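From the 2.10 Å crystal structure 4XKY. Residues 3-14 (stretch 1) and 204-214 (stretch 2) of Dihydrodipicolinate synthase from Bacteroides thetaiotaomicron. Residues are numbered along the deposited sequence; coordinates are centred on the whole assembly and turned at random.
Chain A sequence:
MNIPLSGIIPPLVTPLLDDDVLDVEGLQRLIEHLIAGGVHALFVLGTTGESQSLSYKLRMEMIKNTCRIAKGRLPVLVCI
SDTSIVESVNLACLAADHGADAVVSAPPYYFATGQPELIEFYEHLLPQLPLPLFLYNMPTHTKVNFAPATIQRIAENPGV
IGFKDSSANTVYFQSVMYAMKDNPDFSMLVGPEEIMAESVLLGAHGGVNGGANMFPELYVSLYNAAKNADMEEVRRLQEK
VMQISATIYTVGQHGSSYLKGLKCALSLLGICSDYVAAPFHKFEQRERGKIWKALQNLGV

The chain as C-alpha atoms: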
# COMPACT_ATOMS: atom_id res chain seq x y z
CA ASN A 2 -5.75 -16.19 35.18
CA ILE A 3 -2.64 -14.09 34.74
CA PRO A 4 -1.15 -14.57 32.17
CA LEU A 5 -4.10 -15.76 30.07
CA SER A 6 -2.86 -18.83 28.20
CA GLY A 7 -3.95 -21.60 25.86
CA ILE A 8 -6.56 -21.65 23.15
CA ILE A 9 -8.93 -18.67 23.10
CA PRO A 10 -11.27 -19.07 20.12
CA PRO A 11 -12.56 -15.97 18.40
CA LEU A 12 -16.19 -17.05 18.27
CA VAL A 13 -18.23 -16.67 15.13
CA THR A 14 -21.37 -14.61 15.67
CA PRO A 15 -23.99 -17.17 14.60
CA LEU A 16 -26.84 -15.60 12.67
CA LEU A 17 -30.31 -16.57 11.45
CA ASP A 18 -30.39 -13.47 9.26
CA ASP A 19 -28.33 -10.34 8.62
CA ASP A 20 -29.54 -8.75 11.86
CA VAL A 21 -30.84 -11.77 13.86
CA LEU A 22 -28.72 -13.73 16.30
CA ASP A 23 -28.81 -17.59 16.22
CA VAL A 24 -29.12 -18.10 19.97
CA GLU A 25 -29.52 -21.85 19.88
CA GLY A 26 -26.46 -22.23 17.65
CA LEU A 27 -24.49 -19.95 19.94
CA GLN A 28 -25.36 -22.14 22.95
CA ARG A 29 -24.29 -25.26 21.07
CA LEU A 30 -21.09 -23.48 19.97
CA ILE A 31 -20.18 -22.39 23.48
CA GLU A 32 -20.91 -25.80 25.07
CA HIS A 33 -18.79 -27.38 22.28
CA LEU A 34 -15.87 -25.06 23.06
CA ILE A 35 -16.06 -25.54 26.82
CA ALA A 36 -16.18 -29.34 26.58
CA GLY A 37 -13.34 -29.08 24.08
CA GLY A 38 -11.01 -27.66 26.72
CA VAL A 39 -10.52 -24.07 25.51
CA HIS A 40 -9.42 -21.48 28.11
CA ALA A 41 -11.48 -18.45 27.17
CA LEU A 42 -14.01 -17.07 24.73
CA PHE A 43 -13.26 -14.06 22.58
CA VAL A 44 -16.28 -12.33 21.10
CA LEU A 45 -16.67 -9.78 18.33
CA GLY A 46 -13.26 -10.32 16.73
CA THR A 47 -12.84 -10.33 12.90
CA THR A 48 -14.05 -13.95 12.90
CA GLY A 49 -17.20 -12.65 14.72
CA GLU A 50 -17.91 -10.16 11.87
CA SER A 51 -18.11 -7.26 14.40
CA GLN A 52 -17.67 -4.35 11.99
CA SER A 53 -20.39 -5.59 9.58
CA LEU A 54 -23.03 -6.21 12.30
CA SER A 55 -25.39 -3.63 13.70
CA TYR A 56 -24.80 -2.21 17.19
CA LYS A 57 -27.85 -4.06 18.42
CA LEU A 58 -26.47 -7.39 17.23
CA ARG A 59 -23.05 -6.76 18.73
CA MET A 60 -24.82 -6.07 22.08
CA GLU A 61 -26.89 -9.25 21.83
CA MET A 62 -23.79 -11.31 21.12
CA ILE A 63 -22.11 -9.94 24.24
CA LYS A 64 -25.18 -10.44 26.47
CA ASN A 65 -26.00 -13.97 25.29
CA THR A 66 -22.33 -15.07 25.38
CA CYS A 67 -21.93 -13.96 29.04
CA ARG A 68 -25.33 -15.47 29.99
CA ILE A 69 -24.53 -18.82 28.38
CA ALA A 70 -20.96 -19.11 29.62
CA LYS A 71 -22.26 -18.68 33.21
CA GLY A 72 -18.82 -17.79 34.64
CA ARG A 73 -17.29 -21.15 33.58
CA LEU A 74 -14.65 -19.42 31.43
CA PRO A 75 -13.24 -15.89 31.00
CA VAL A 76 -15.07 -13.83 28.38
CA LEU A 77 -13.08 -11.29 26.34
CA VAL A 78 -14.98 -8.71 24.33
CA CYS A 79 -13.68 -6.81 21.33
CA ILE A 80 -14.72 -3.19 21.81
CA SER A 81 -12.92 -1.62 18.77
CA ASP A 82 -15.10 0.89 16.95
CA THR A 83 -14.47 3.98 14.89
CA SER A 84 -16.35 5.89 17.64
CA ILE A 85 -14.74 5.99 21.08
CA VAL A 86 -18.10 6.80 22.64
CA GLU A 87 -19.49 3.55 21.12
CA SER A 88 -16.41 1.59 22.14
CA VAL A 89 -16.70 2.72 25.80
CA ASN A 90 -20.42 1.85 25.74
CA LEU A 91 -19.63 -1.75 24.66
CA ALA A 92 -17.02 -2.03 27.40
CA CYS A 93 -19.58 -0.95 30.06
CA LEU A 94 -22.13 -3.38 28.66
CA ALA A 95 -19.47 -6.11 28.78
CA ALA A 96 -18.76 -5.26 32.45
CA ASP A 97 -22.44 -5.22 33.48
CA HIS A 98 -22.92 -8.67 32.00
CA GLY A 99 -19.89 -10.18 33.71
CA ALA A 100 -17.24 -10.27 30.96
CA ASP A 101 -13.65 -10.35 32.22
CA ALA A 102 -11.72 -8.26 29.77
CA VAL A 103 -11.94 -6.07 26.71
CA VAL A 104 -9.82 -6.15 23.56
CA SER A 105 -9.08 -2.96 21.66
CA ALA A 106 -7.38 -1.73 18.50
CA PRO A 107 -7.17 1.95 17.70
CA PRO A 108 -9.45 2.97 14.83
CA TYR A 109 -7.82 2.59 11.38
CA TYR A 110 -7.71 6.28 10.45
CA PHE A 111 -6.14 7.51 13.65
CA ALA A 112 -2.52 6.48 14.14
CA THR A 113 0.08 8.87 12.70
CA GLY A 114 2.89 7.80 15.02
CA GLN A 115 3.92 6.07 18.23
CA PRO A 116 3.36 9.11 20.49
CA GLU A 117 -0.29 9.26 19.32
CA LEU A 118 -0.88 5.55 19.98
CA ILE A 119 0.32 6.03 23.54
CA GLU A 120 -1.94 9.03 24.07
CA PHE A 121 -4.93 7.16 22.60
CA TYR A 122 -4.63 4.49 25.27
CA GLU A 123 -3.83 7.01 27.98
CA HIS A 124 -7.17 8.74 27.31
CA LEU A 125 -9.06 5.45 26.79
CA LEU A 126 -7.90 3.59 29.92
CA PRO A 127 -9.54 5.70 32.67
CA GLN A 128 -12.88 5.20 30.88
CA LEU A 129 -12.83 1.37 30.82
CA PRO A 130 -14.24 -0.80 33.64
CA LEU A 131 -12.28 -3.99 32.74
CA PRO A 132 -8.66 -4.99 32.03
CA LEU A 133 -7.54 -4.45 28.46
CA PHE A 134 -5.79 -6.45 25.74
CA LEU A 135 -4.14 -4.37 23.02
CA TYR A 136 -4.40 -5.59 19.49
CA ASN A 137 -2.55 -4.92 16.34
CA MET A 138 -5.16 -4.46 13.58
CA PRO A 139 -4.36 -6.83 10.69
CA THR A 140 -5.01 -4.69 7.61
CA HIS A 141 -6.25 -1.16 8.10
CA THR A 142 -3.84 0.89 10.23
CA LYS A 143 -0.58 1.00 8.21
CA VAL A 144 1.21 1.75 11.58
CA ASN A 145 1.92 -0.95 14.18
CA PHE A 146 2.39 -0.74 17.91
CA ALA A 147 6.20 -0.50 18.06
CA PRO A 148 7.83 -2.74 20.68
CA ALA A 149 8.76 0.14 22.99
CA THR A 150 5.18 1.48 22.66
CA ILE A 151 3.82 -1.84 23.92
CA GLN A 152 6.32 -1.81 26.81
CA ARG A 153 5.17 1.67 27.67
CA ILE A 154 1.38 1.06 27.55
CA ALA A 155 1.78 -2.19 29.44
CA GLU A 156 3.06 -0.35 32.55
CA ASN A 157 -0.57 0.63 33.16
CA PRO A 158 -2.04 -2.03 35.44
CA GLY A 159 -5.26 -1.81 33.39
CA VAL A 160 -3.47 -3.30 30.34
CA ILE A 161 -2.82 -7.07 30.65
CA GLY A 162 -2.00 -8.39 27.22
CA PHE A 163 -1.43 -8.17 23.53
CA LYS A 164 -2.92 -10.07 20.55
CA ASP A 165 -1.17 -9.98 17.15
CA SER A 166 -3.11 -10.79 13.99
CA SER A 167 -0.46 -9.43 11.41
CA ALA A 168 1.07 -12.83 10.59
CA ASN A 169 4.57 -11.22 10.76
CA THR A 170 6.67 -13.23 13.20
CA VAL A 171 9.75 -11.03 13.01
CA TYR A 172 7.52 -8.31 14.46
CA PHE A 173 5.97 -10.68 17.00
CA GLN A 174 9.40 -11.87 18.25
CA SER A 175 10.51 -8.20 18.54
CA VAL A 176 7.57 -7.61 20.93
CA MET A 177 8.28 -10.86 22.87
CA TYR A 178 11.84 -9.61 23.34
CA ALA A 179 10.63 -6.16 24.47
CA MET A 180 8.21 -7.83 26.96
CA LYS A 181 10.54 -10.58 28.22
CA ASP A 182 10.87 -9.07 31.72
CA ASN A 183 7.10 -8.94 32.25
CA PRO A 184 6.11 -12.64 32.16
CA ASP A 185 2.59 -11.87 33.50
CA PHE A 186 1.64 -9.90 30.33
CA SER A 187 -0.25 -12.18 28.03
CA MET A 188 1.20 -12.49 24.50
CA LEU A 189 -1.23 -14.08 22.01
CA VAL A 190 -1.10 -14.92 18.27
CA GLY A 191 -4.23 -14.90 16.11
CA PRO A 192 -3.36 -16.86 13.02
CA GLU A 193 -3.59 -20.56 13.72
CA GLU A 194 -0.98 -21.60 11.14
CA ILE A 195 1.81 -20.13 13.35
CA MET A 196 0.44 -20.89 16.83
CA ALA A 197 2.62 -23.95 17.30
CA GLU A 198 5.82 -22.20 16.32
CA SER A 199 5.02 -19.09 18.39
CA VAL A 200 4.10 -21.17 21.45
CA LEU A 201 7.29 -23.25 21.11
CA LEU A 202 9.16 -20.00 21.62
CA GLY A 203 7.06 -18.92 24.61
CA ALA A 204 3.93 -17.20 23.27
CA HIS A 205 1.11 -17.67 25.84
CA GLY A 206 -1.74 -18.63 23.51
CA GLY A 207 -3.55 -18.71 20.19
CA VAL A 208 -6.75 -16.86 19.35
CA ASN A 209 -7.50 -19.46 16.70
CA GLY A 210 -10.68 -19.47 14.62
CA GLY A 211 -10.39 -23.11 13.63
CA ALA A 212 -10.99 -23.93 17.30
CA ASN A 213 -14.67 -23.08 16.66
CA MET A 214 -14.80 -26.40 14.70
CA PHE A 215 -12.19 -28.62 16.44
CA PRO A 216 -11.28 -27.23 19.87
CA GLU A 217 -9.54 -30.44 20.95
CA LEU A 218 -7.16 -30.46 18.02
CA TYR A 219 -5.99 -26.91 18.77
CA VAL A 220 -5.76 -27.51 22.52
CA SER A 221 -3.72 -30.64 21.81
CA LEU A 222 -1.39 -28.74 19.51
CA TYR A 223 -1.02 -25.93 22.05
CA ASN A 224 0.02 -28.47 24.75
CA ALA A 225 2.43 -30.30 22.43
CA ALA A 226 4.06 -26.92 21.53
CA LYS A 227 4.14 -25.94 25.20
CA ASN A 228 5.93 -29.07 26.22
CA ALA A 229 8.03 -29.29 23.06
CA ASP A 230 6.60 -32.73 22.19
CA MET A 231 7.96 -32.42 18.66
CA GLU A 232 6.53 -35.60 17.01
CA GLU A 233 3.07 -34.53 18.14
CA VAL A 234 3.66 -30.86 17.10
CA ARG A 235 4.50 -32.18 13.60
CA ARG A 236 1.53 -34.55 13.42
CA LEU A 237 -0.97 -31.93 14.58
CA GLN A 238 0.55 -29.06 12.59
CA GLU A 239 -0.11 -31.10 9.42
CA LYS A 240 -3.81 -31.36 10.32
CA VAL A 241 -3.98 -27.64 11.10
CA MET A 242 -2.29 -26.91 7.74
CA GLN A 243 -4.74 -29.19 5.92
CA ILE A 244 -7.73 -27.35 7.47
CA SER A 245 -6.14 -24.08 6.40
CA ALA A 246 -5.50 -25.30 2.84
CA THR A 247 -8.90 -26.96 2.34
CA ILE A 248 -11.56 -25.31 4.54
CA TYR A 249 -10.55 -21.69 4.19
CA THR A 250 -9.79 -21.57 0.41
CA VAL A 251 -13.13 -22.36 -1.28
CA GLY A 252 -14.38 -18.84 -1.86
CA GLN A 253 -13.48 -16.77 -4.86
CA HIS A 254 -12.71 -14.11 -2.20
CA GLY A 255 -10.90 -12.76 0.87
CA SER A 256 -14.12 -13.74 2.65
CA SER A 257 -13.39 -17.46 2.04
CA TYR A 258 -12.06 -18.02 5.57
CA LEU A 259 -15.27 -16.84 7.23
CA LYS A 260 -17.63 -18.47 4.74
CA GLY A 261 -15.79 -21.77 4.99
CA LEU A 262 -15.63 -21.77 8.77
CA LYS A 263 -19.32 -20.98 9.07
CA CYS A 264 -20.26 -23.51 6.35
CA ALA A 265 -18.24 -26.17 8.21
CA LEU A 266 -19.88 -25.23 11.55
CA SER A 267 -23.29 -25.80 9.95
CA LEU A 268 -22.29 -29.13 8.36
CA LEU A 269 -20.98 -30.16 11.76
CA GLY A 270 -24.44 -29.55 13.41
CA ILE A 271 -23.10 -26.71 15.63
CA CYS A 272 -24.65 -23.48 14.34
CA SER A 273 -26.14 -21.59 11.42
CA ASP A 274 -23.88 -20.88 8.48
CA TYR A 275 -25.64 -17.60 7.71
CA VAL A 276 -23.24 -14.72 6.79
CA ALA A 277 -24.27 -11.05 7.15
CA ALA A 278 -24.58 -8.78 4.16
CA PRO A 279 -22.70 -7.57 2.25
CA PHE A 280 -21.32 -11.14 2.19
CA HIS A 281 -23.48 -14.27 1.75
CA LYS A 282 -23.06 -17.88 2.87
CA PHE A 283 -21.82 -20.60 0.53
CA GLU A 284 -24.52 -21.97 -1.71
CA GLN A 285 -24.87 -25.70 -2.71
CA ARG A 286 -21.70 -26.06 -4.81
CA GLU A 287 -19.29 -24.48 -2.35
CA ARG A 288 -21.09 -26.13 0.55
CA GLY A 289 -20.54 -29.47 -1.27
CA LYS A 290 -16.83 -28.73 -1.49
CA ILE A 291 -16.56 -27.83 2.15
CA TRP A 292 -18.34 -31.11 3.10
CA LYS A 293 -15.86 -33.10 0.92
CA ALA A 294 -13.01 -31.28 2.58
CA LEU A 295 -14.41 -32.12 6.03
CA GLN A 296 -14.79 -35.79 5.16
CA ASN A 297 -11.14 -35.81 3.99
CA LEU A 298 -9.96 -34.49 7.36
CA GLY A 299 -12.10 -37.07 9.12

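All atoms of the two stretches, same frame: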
# COMPACT_ATOMS: atom_id res chain seq x y z
N ILE A 3 -3.66 -15.00 35.23
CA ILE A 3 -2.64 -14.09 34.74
C ILE A 3 -1.34 -14.88 34.68
O ILE A 3 -0.88 -15.37 35.70
CB ILE A 3 -2.49 -12.89 35.70
CG1 ILE A 3 -3.85 -12.18 35.94
CG2 ILE A 3 -1.43 -11.92 35.19
CD1 ILE A 3 -4.31 -11.21 34.86
N PRO A 4 -0.73 -15.01 33.49
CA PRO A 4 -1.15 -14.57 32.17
C PRO A 4 -2.20 -15.50 31.57
O PRO A 4 -2.15 -16.70 31.81
CB PRO A 4 0.14 -14.66 31.34
CG PRO A 4 0.92 -15.75 32.02
CD PRO A 4 0.61 -15.63 33.47
N LEU A 5 -3.14 -14.95 30.81
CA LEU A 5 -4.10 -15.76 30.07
C LEU A 5 -3.34 -16.57 29.02
O LEU A 5 -2.54 -16.03 28.23
CB LEU A 5 -5.18 -14.90 29.43
CG LEU A 5 -6.21 -15.63 28.55
CD1 LEU A 5 -7.01 -16.64 29.36
CD2 LEU A 5 -7.13 -14.61 27.89
N SER A 6 -3.58 -17.87 29.05
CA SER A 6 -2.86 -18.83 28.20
C SER A 6 -3.76 -19.85 27.53
O SER A 6 -4.93 -19.99 27.88
CB SER A 6 -1.82 -19.58 29.03
OG SER A 6 -0.97 -18.64 29.66
N GLY A 7 -3.21 -20.56 26.55
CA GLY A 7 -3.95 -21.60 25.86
C GLY A 7 -4.67 -21.18 24.59
O GLY A 7 -4.20 -20.35 23.81
N ILE A 8 -5.79 -21.84 24.35
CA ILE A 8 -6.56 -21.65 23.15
C ILE A 8 -7.74 -20.77 23.53
O ILE A 8 -8.50 -21.10 24.43
CB ILE A 8 -7.04 -22.99 22.56
CG1 ILE A 8 -5.86 -23.87 22.15
CG2 ILE A 8 -7.94 -22.72 21.36
CD1 ILE A 8 -4.93 -23.24 21.13
N ILE A 9 -7.86 -19.63 22.86
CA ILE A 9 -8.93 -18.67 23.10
C ILE A 9 -9.61 -18.40 21.76
O ILE A 9 -9.24 -17.49 21.06
CB ILE A 9 -8.37 -17.35 23.66
CG1 ILE A 9 -7.69 -17.59 25.00
CG2 ILE A 9 -9.45 -16.28 23.80
CD1 ILE A 9 -6.20 -17.43 24.92
N PRO A 10 -10.62 -19.21 21.41
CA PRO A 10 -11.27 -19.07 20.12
C PRO A 10 -11.97 -17.75 19.98
O PRO A 10 -12.68 -17.33 20.90
CB PRO A 10 -12.31 -20.20 20.10
CG PRO A 10 -12.43 -20.66 21.50
CD PRO A 10 -11.16 -20.33 22.20
N PRO A 11 -11.75 -17.09 18.83
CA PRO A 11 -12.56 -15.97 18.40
C PRO A 11 -13.87 -16.55 17.85
O PRO A 11 -13.92 -17.06 16.72
CB PRO A 11 -11.71 -15.32 17.30
CG PRO A 11 -10.96 -16.47 16.70
CD PRO A 11 -10.85 -17.55 17.77
N LEU A 12 -14.91 -16.50 18.67
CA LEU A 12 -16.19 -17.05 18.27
C LEU A 12 -16.74 -16.39 17.01
O LEU A 12 -16.64 -15.19 16.84
CB LEU A 12 -17.23 -16.92 19.39
CG LEU A 12 -17.24 -17.99 20.48
CD1 LEU A 12 -15.93 -17.95 21.22
CD2 LEU A 12 -18.35 -17.71 21.46
N VAL A 13 -17.35 -17.20 16.14
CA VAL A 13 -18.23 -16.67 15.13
C VAL A 13 -19.45 -16.11 15.85
O VAL A 13 -19.74 -16.49 17.00
CB VAL A 13 -18.64 -17.74 14.07
CG1 VAL A 13 -17.43 -18.28 13.34
CG2 VAL A 13 -19.38 -18.89 14.68
N THR A 14 -20.11 -15.15 15.20
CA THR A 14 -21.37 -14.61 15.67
C THR A 14 -22.40 -15.35 14.83
O THR A 14 -22.58 -15.05 13.67
CB THR A 14 -21.45 -13.07 15.48
OG1 THR A 14 -20.37 -12.42 16.20
CG2 THR A 14 -22.80 -12.54 15.99
N ALA A 204 5.18 -17.96 23.32
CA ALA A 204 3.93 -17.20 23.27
C ALA A 204 2.97 -17.86 24.26
O ALA A 204 3.06 -19.06 24.48
CB ALA A 204 3.34 -17.22 21.87
N HIS A 205 2.04 -17.09 24.84
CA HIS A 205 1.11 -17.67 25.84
C HIS A 205 -0.10 -18.42 25.29
O HIS A 205 -0.63 -19.32 25.97
CB HIS A 205 0.60 -16.59 26.78
CG HIS A 205 1.68 -16.01 27.63
ND1 HIS A 205 2.40 -14.90 27.25
CD2 HIS A 205 2.20 -16.41 28.81
CE1 HIS A 205 3.30 -14.62 28.18
NE2 HIS A 205 3.19 -15.53 29.13
N GLY A 206 -0.56 -18.03 24.11
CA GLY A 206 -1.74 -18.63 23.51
C GLY A 206 -2.04 -18.26 22.08
O GLY A 206 -1.31 -17.51 21.43
N GLY A 207 -3.15 -18.82 21.59
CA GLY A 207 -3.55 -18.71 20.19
C GLY A 207 -5.02 -18.34 20.18
O GLY A 207 -5.83 -19.01 20.79
N VAL A 208 -5.36 -17.26 19.49
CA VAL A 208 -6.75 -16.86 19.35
C VAL A 208 -7.15 -17.42 17.99
O VAL A 208 -7.19 -16.70 16.99
CB VAL A 208 -6.91 -15.34 19.44
CG1 VAL A 208 -8.38 -14.93 19.29
CG2 VAL A 208 -6.37 -14.82 20.76
N ASN A 209 -7.40 -18.73 17.95
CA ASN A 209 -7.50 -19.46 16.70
C ASN A 209 -8.93 -19.82 16.27
O ASN A 209 -9.61 -20.61 16.92
CB ASN A 209 -6.70 -20.75 16.77
CG ASN A 209 -5.27 -20.56 17.24
OD1 ASN A 209 -4.74 -21.45 17.90
ND2 ASN A 209 -4.62 -19.48 16.85
N GLY A 210 -9.33 -19.28 15.13
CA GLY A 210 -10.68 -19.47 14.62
C GLY A 210 -11.09 -20.89 14.34
O GLY A 210 -12.28 -21.23 14.47
N GLY A 211 -10.13 -21.71 13.92
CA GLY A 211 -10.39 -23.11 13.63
C GLY A 211 -10.85 -23.85 14.88
O GLY A 211 -11.44 -24.93 14.79
N ALA A 212 -10.58 -23.28 16.05
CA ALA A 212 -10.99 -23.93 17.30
C ALA A 212 -12.52 -23.89 17.46
O ALA A 212 -13.07 -24.65 18.25
CB ALA A 212 -10.29 -23.32 18.51
N ASN A 213 -13.20 -23.00 16.73
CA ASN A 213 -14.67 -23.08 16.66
C ASN A 213 -15.11 -24.51 16.23
O ASN A 213 -16.09 -25.03 16.73
CB ASN A 213 -15.25 -22.04 15.69
CG ASN A 213 -15.29 -20.60 16.27
OD1 ASN A 213 -16.24 -20.22 16.93
ND2 ASN A 213 -14.30 -19.80 15.95
N MET A 214 -14.40 -25.12 15.28
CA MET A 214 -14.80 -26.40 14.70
C MET A 214 -14.25 -27.57 15.52
O MET A 214 -14.99 -28.49 15.84
CB MET A 214 -14.29 -26.59 13.26
CG MET A 214 -14.75 -25.58 12.21
SD MET A 214 -14.00 -25.89 10.59
CE MET A 214 -12.33 -25.30 10.79

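Stretches 1 and 2, nearly two hundred residues apart in sequence, meet as a short parallel β-pairing flanked at one end by a histidine ring packed against a proline and at the other by an asparagine side chain that hydrogen-bonds to the backbone of stretch 1. Together they bury 684 Å² of surface, counting both sides.

The pairing centres on Gly-7 with Gly-206 and Ile-8 with Gly-207. Three backbone hydrogen bonds cross in the alternating pattern of parallel strands: Gly-7 N donates to His-205 O (2.9 Å), Gly-207 N to Gly-7 O (2.9 Å), and Ile-9 N to Gly-207 O (3.0 Å), the last almost perfectly linear. Gly-7 thus bonds to the residues on both sides of Gly-206, and Gly-207 to those on both sides of Ile-8. Just beyond, the ladder loses its regular form: Ile-9 O receives a CA-H...O contact from Val-208 CA at 3.1 Å, while Asn-209 N turns back to make a weak bond with Gly-207 O (3.3 Å).

Glycine is well suited to the three strand positions it occupies. At Gly-7 the backbone angles (93°/-148°) would jam a CB against the preceding carbonyl oxygen. At Gly-206 a CB would lie 2.5 Å from Gly-7 O, a clash, and would also crowd Ile-9 CD1 at 3.4 Å. At Gly-207 the obstacle lies within its own stretch, where a CB would come within 2.5 Å of Asn-209 OD1.

At the start of the contact, His-205 points toward stretch 1. Pro-4, which follows a cis peptide bond, sets its CB over one face of the imidazole, 4.0 Å from the ring centroid, in a CH-pi contact; its CG comes to 3.5 Å from His-205 CD2. Ser-6 OG lies at the ring edge, near its plane. Both ring nitrogens are hydrogen-bonded elsewhere in the structure, so the ring can offer its face to the proline without leaving them unsatisfied.

Apolar side chains pack beside and beyond the ladder. Ile-8 CG2 packs 3.7 Å from Ala-212 CB, which also lies 4.0 Å from Pro-10 CB, so the small alanine methyl meets both residues. Pro-11 CB approaches Val-208 CG1 at 3.9 Å, and its ring also rests on the backbone, with CD 3.3 Å from Asn-209 C. Asn-209 OD1 is buried by the contact without a polar partner, with Ile-8 CD1 3.7 Å away, whereas Asn-209 ND2 is hydrogen-bonded elsewhere in the structure.

Asn-213 closes the contact. Its amide acts much like a peptide group laid beside stretch 1: Asn-213 ND2 donates to Pro-11 O (2.9 Å), and Asn-213 OD1 accepts a weak hydrogen bond from Val-13 N (3.3 Å), so both its donor and its acceptor are used on the extended backbone around Leu-12. Asn-213 ND2 also donates to Gly-210 O (2.9 Å), tying the side chain to its own helical-angled turn. This is a place where a carboxamide fits well, because one flat group supplies donors and an acceptor together.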